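Long-range contact in HpcE (Thermus thermophilus, PDB 1WZO), which probably isomerises 2-hydroxyhepta-2,4-diene-1,7-dioate in the breakdown of aromatic compounds, as a member of the fumarylacetoacetate hydrolase family: residues F41-Y53 / M203-P216. Numbering follows the deposited sequence.
Sequences FTPGKILGVALNY and MTLEPYDVLLTGTP
Two parallel neighbours in the beta-sheet framework of the fumarylacetoacetate hydrolase fold, strands 46-50 and 210-212, pair I46 with V210 and L47 with L211, their axes at 17°. Three nearly straight backbone bonds alternate between them: V210 N to K45 O, L47 N to V210 O and L212 N to L47 O. Antiparallel strand 69-73 flanks 46-50, and antiparallel strand 94-104 flanks 210-212. I46 and V210 lie side by side, and I46 CG2 rests 3.9 Å from L212 CG; V49 CG2 and L211 CD1 meet against helix 192-200, both side chains touching L195. L47 and M203 reach tip to tip, CD2 to CE.

Before the strands, D209 binds both segments. Its OD1 takes K45 N from above the carboxylate plane, while OD2 forms a salt bridge with K45 NZ (2.7 Å), met on the syn side. E206 N approaches OD2 from the opposite face, within the type II turn E206-D209. K45 starts with CG between its backbone N and carbonyl carbon (chi1 50°), runs extended past M203 SD, then bends at chi4 so that NZ also reaches T204 O. An asparagine in its place would probably leave K45 NZ without its charged mate, and if its NH2 took the place of OD2, E206 N would lose its acceptor too. Next to this turn, V210 CG2 meets the edge of the F41 ring, 3.6 Å from CZ.

Beyond the strands, N52 ND2 donates to T213 O at 2.9 Å, close to its own amide plane, and N52 OD1 takes Y190 N. One water joins Y53 OH, T213 OG1 and G214 O; T213 OG1 also bonds L100 O. P216 CD sits over the centre of the Y53 ring in a CH-pi contact, 3.9 Å from the centroid.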
ATOM      1  N   PHE B  41       1.155   7.223 -12.247  1.00 20.83           N
ATOM      2  CA  PHE B  41       1.620   6.156 -11.370  1.00 19.99           C
ATOM      3  C   PHE B  41       1.593   6.714  -9.954  1.00 19.76           C
ATOM      4  O   PHE B  41       1.327   7.901  -9.758  1.00 20.50           O
ATOM      5  CB  PHE B  41       3.045   5.717 -11.762  1.00 18.72           C
ATOM      6  CG  PHE B  41       4.086   6.793 -11.591  1.00 18.93           C
ATOM      7  CD1 PHE B  41       4.792   6.915 -10.397  1.00 16.28           C
ATOM      8  CD2 PHE B  41       4.329   7.713 -12.608  1.00 16.70           C
ATOM      9  CE1 PHE B  41       5.725   7.945 -10.217  1.00 16.82           C
ATOM     10  CE2 PHE B  41       5.258   8.746 -12.436  1.00 17.10           C
ATOM     11  CZ  PHE B  41       5.954   8.860 -11.238  1.00 15.83           C
ATOM     12  N   THR B  42       1.833   5.865  -8.963  1.00 19.70           N
ATOM     13  CA  THR B  42       1.838   6.327  -7.582  1.00 19.16           C
ATOM     14  C   THR B  42       3.285   6.522  -7.147  1.00 18.35           C
ATOM     15  O   THR B  42       4.019   5.557  -6.933  1.00 19.37           O
ATOM     16  CB  THR B  42       1.137   5.317  -6.651  1.00 20.56           C
ATOM     17  OG1 THR B  42      -0.218   5.152  -7.078  1.00 21.01           O
ATOM     18  CG2 THR B  42       1.138   5.820  -5.209  1.00 21.02           C
ATOM     19  N   PRO B  43       3.718   7.784  -7.024  1.00 17.97           N
ATOM     20  CA  PRO B  43       5.092   8.087  -6.618  1.00 16.62           C
ATOM     21  C   PRO B  43       5.436   7.642  -5.203  1.00 18.23           C
ATOM     22  O   PRO B  43       4.576   7.616  -4.318  1.00 18.17           O
ATOM     23  CB  PRO B  43       5.170   9.611  -6.750  1.00 18.41           C
ATOM     24  CG  PRO B  43       4.108   9.948  -7.743  1.00 16.47           C
ATOM     25  CD  PRO B  43       2.989   9.019  -7.361  1.00 17.47           C
ATOM     26  N   GLY B  44       6.697   7.267  -5.013  1.00 17.15           N
ATOM     27  CA  GLY B  44       7.180   6.903  -3.700  1.00 17.40           C
ATOM     28  C   GLY B  44       7.658   8.256  -3.197  1.00 19.00           C
ATOM     29  O   GLY B  44       6.884   9.214  -3.208  1.00 23.81           O
ATOM     30  N   LYS B  45       8.917   8.364  -2.792  1.00 15.30           N
ATOM     31  CA  LYS B  45       9.434   9.640  -2.325  1.00 15.05           C
ATOM     32  C   LYS B  45       9.902  10.485  -3.502  1.00 15.04           C
ATOM     33  O   LYS B  45      10.378   9.960  -4.514  1.00 13.78           O
ATOM     34  CB  LYS B  45      10.577   9.441  -1.324  1.00 15.11           C
ATOM     35  CG  LYS B  45      11.678   8.491  -1.772  1.00 14.55           C
ATOM     36  CD  LYS B  45      12.762   8.395  -0.689  1.00 16.12           C
ATOM     37  CE  LYS B  45      13.853   7.376  -1.047  1.00 12.39           C
ATOM     38  NZ  LYS B  45      13.319   5.983  -1.137  1.00 12.28           N
ATOM     39  N   ILE B  46       9.771  11.798  -3.344  1.00 14.12           N
ATOM     40  CA  ILE B  46      10.125  12.761  -4.373  1.00 12.02           C
ATOM     41  C   ILE B  46      11.175  13.745  -3.886  1.00 13.20           C
ATOM     42  O   ILE B  46      10.964  14.440  -2.885  1.00 13.37           O
ATOM     43  CB  ILE B  46       8.878  13.575  -4.786  1.00 12.85           C
ATOM     44  CG1 ILE B  46       7.728  12.626  -5.148  1.00 14.17           C
ATOM     45  CG2 ILE B  46       9.215  14.499  -5.961  1.00 14.94           C
ATOM     46  CD1 ILE B  46       6.356  13.310  -5.197  1.00 16.46           C
ATOM     47  N   LEU B  47      12.300  13.811  -4.595  1.00 11.78           N
ATOM     48  CA  LEU B  47      13.364  14.751  -4.261  1.00 13.30           C
ATOM     49  C   LEU B  47      13.584  15.699  -5.425  1.00 15.94           C
ATOM     50  O   LEU B  47      13.514  15.291  -6.582  1.00 14.63           O
ATOM     51  CB  LEU B  47      14.685  14.033  -3.981  1.00 14.67           C
ATOM     52  CG  LEU B  47      14.775  13.130  -2.752  1.00 17.91           C
ATOM     53  CD1 LEU B  47      14.242  11.753  -3.103  1.00 20.37           C
ATOM     54  CD2 LEU B  47      16.229  13.021  -2.299  1.00 19.57           C
ATOM     55  N   GLY B  48      13.856  16.961  -5.114  1.00 16.81           N
ATOM     56  CA  GLY B  48      14.111  17.942  -6.154  1.00 18.15           C
ATOM     57  C   GLY B  48      15.498  18.514  -5.932  1.00 19.77           C
ATOM     58  O   GLY B  48      16.114  18.273  -4.886  1.00 16.46           O
ATOM     59  N   VAL B  49      16.007  19.259  -6.910  1.00 19.45           N
ATOM     60  CA  VAL B  49      17.326  19.867  -6.786  1.00 18.33           C
ATOM     61  C   VAL B  49      17.160  21.344  -7.079  1.00 20.05           C
ATOM     62  O   VAL B  49      16.567  21.717  -8.086  1.00 19.78           O
ATOM     63  CB  VAL B  49      18.326  19.264  -7.795  1.00 20.44           C
ATOM     64  CG1 VAL B  49      19.740  19.747  -7.494  1.00 17.46           C
ATOM     65  CG2 VAL B  49      18.264  17.755  -7.738  1.00 24.45           C
ATOM     66  N   ALA B  50      17.666  22.188  -6.188  1.00 19.26           N
ATOM     67  CA  ALA B  50      17.555  23.624  -6.379  1.00 21.76           C
ATOM     68  C   ALA B  50      18.797  24.119  -7.110  1.00 21.70           C
ATOM     69  O   ALA B  50      19.843  23.474  -7.074  1.00 20.84           O
ATOM     70  CB  ALA B  50      17.427  24.326  -5.029  1.00 18.72           C
ATOM     71  N   LEU B  51      18.669  25.260  -7.777  1.00 24.95           N
ATOM     72  CA  LEU B  51      19.785  25.860  -8.502  1.00 26.24           C
ATOM     73  C   LEU B  51      20.554  24.854  -9.351  1.00 25.64           C
ATOM     74  O   LEU B  51      21.767  24.694  -9.181  1.00 26.80           O
ATOM     75  CB  LEU B  51      20.755  26.518  -7.515  1.00 30.12           C
ATOM     76  CG  LEU B  51      20.194  27.523  -6.499  1.00 33.57           C
ATOM     77  CD1 LEU B  51      21.350  28.110  -5.690  1.00 32.37           C
ATOM     78  CD2 LEU B  51      19.423  28.632  -7.214  1.00 34.64           C
ATOM     79  N   ASN B  52      19.858  24.176 -10.262  1.00 23.90           N
ATOM     80  CA  ASN B  52      20.513  23.200 -11.122  1.00 23.20           C
ATOM     81  C   ASN B  52      20.621  23.655 -12.579  1.00 23.81           C
ATOM     82  O   ASN B  52      20.920  22.853 -13.460  1.00 21.68           O
ATOM     83  CB  ASN B  52      19.791  21.851 -11.061  1.00 21.19           C
ATOM     84  CG  ASN B  52      20.636  20.724 -11.618  1.00 19.96           C
ATOM     85  OD1 ASN B  52      21.830  20.653 -11.347  1.00 21.86           O
ATOM     86  ND2 ASN B  52      20.019  19.831 -12.388  1.00 18.18           N
ATOM     87  N   TYR B  53      20.366  24.933 -12.830  1.00 24.56           N
ATOM     88  CA  TYR B  53      20.476  25.470 -14.187  1.00 28.23           C
ATOM     89  C   TYR B  53      21.236  26.785 -14.204  1.00 31.99           C
ATOM     90  O   TYR B  53      21.237  27.526 -13.223  1.00 33.46           O
ATOM     91  CB  TYR B  53      19.101  25.692 -14.820  1.00 24.88           C
ATOM     92  CG  TYR B  53      18.474  24.449 -15.401  1.00 24.38           C
ATOM     93  CD1 TYR B  53      17.756  23.564 -14.597  1.00 21.16           C
ATOM     94  CD2 TYR B  53      18.602  24.152 -16.763  1.00 22.56           C
ATOM     95  CE1 TYR B  53      17.176  22.416 -15.132  1.00 22.08           C
ATOM     96  CE2 TYR B  53      18.029  23.003 -17.308  1.00 23.50           C
ATOM     97  CZ  TYR B  53      17.316  22.139 -16.487  1.00 22.70           C
ATOM     98  OH  TYR B  53      16.751  20.999 -17.017  1.00 19.74           O
ATOM     99  N   MET B 203      21.216   7.174   0.075  1.00 15.89           N
ATOM    100  CA  MET B 203      19.784   6.913   0.193  1.00 16.62           C
ATOM    101  C   MET B 203      19.310   5.911  -0.853  1.00 16.86           C
ATOM    102  O   MET B 203      19.498   6.128  -2.045  1.00 17.51           O
ATOM    103  CB  MET B 203      19.013   8.225   0.009  1.00 17.59           C
ATOM    104  CG  MET B 203      17.498   8.105   0.114  1.00 19.52           C
ATOM    105  SD  MET B 203      16.635   9.620  -0.361  1.00 21.56           S
ATOM    106  CE  MET B 203      17.380  10.814   0.745  1.00 19.35           C
ATOM    107  N   THR B 204      18.684   4.825  -0.412  1.00 16.23           N
ATOM    108  CA  THR B 204      18.180   3.827  -1.349  1.00 17.71           C
ATOM    109  C   THR B 204      16.956   4.350  -2.101  1.00 17.60           C
ATOM    110  O   THR B 204      15.954   4.724  -1.486  1.00 17.51           O
ATOM    111  CB  THR B 204      17.781   2.527  -0.619  1.00 17.96           C
ATOM    112  OG1 THR B 204      18.929   1.978   0.032  1.00 16.77           O
ATOM    113  CG2 THR B 204      17.232   1.499  -1.614  1.00 18.71           C
ATOM    114  N   LEU B 205      17.034   4.398  -3.431  1.00 17.50           N
ATOM    115  CA  LEU B 205      15.890   4.851  -4.217  1.00 15.85           C
ATOM    116  C   LEU B 205      15.150   3.600  -4.660  1.00 17.11           C
ATOM    117  O   LEU B 205      15.760   2.629  -5.107  1.00 16.66           O
ATOM    118  CB  LEU B 205      16.335   5.672  -5.433  1.00 16.02           C
ATOM    119  CG  LEU B 205      17.072   6.976  -5.110  1.00 18.04           C
ATOM    120  CD1 LEU B 205      17.459   7.684  -6.399  1.00 17.00           C
ATOM    121  CD2 LEU B 205      16.182   7.875  -4.256  1.00 18.08           C
ATOM    122  N   GLU B 206      13.832   3.620  -4.527  1.00 16.85           N
ATOM    123  CA  GLU B 206      13.019   2.466  -4.874  1.00 17.64           C
ATOM    124  C   GLU B 206      12.193   2.732  -6.123  1.00 16.94           C
ATOM    125  O   GLU B 206      12.007   3.885  -6.517  1.00 16.64           O
ATOM    126  CB  GLU B 206      12.096   2.135  -3.692  1.00 19.32           C
ATOM    127  CG  GLU B 206      12.845   2.049  -2.359  1.00 22.96           C
ATOM    128  CD  GLU B 206      11.927   1.917  -1.155  1.00 26.28           C
ATOM    129  OE1 GLU B 206      10.902   2.630  -1.095  1.00 30.40           O
ATOM    130  OE2 GLU B 206      12.241   1.115  -0.255  1.00 28.03           O
ATOM    131  N   PRO B 207      11.690   1.664  -6.771  1.00 17.85           N
ATOM    132  CA  PRO B 207      10.874   1.840  -7.978  1.00 16.00           C
ATOM    133  C   PRO B 207       9.730   2.815  -7.689  1.00 16.16           C
ATOM    134  O   PRO B 207       9.067   2.719  -6.657  1.00 17.67           O
ATOM    135  CB  PRO B 207      10.367   0.427  -8.259  1.00 16.69           C
ATOM    136  CG  PRO B 207      11.530  -0.429  -7.814  1.00 18.73           C
ATOM    137  CD  PRO B 207      11.909   0.232  -6.489  1.00 18.84           C
ATOM    138  N   TYR B 208       9.526   3.749  -8.610  1.00 15.02           N
ATOM    139  CA  TYR B 208       8.502   4.784  -8.530  1.00 15.63           C
ATOM    140  C   TYR B 208       8.872   6.006  -7.701  1.00 14.31           C
ATOM    141  O   TYR B 208       8.057   6.916  -7.530  1.00 14.96           O
ATOM    142  CB  TYR B 208       7.156   4.191  -8.099  1.00 18.87           C
ATOM    143  CG  TYR B 208       6.639   3.223  -9.140  1.00 21.47           C
ATOM    144  CD1 TYR B 208       6.546   1.858  -8.871  1.00 25.11           C
ATOM    145  CD2 TYR B 208       6.337   3.661 -10.431  1.00 21.77           C
ATOM    146  CE1 TYR B 208       6.172   0.948  -9.867  1.00 26.74           C
ATOM    147  CE2 TYR B 208       5.964   2.763 -11.433  1.00 26.02           C
ATOM    148  CZ  TYR B 208       5.886   1.409 -11.143  1.00 26.54           C
ATOM    149  OH  TYR B 208       5.531   0.514 -12.129  1.00 30.56           O
ATOM    150  N   ASP B 209      10.100   6.040  -7.190  1.00 14.71           N
ATOM    151  CA  ASP B 209      10.560   7.225  -6.474  1.00 13.54           C
ATOM    152  C   ASP B 209      10.779   8.222  -7.607  1.00 14.68           C
ATOM    153  O   ASP B 209      11.009   7.820  -8.757  1.00 14.76           O
ATOM    154  CB  ASP B 209      11.877   6.972  -5.735  1.00 12.72           C
ATOM    155  CG  ASP B 209      11.667   6.317  -4.374  1.00 15.78           C
ATOM    156  OD1 ASP B 209      10.501   6.200  -3.945  1.00 14.95           O
ATOM    157  OD2 ASP B 209      12.667   5.934  -3.733  1.00 16.02           O
ATOM    158  N   VAL B 210      10.727   9.515  -7.303  1.00 13.92           N
ATOM    159  CA  VAL B 210      10.869  10.529  -8.350  1.00 14.97           C
ATOM    160  C   VAL B 210      11.935  11.585  -8.078  1.00 17.79           C
ATOM    161  O   VAL B 210      12.094  12.051  -6.946  1.00 16.03           O
ATOM    162  CB  VAL B 210       9.518  11.263  -8.572  1.00 13.97           C
ATOM    163  CG1 VAL B 210       9.682  12.384  -9.604  1.00 12.33           C
ATOM    164  CG2 VAL B 210       8.450  10.264  -9.013  1.00 13.05           C
ATOM    165  N   LEU B 211      12.660  11.955  -9.132  1.00 16.37           N
ATOM    166  CA  LEU B 211      13.688  12.979  -9.042  1.00 15.64           C
ATOM    167  C   LEU B 211      13.279  14.149  -9.919  1.00 16.69           C
ATOM    168  O   LEU B 211      13.014  13.972 -11.113  1.00 17.49           O
ATOM    169  CB  LEU B 211      15.040  12.432  -9.518  1.00 17.52           C
ATOM    170  CG  LEU B 211      16.156  13.461  -9.755  1.00 16.74           C
ATOM    171  CD1 LEU B 211      16.541  14.138  -8.444  1.00 16.38           C
ATOM    172  CD2 LEU B 211      17.364  12.760 -10.368  1.00 15.55           C
ATOM    173  N   LEU B 212      13.200  15.335  -9.319  1.00 14.41           N
ATOM    174  CA  LEU B 212      12.861  16.557 -10.041  1.00 15.50           C
ATOM    175  C   LEU B 212      14.223  17.174 -10.328  1.00 17.19           C
ATOM    176  O   LEU B 212      15.028  17.375  -9.416  1.00 18.32           O
ATOM    177  CB  LEU B 212      12.014  17.484  -9.163  1.00 15.32           C
ATOM    178  CG  LEU B 212      10.713  16.860  -8.645  1.00 16.23           C
ATOM    179  CD1 LEU B 212       9.954  17.876  -7.801  1.00 17.39           C
ATOM    180  CD2 LEU B 212       9.862  16.387  -9.820  1.00 17.43           C
ATOM    181  N   THR B 213      14.478  17.487 -11.591  1.00 16.65           N
ATOM    182  CA  THR B 213      15.785  17.987 -11.987  1.00 16.55           C
ATOM    183  C   THR B 213      16.048  19.489 -12.010  1.00 16.47           C
ATOM    184  O   THR B 213      17.122  19.920 -12.424  1.00 17.99           O
ATOM    185  CB  THR B 213      16.160  17.373 -13.349  1.00 17.67           C
ATOM    186  OG1 THR B 213      15.150  17.696 -14.314  1.00 16.63           O
ATOM    187  CG2 THR B 213      16.249  15.845 -13.219  1.00 15.97           C
ATOM    188  N   GLY B 214      15.088  20.283 -11.561  1.00 17.61           N
ATOM    189  CA  GLY B 214      15.294  21.721 -11.525  1.00 18.59           C
ATOM    190  C   GLY B 214      14.753  22.458 -12.732  1.00 20.41           C
ATOM    191  O   GLY B 214      14.171  21.852 -13.634  1.00 20.04           O
ATOM    192  N   THR B 215      14.956  23.772 -12.752  1.00 21.50           N
ATOM    193  CA  THR B 215      14.471  24.596 -13.853  1.00 23.63           C
ATOM    194  C   THR B 215      15.283  25.882 -13.983  1.00 24.21           C
ATOM    195  O   THR B 215      15.865  26.367 -13.010  1.00 22.51           O
ATOM    196  CB  THR B 215      12.988  24.986 -13.634  1.00 24.04           C
ATOM    197  OG1 THR B 215      12.389  25.348 -14.882  1.00 23.56           O
ATOM    198  CG2 THR B 215      12.880  26.168 -12.672  1.00 24.49           C
ATOM    199  N   PRO B 216      15.349  26.444 -15.201  1.00 25.93           N
ATOM    200  CA  PRO B 216      16.099  27.689 -15.405  1.00 26.80           C
ATOM    201  C   PRO B 216      15.215  28.867 -14.992  1.00 27.03           C
ATOM    202  O   PRO B 216      13.991  28.771 -15.053  1.00 25.15           O
ATOM    203  CB  PRO B 216      16.379  27.675 -16.904  1.00 26.83           C
ATOM    204  CG  PRO B 216      15.161  27.000 -17.454  1.00 27.65           C
ATOM    205  CD  PRO B 216      14.956  25.849 -16.489  1.00 25.84           C
TER
HETATM  206  O   HOH W   1      17.019  23.896 -10.006  1.00 36.72           O
HETATM  207  O   HOH W   2      14.737  20.057 -15.526  1.00 16.92           O
HETATM  208  O   HOH W   3      18.021  26.434 -11.159  1.00 37.30           O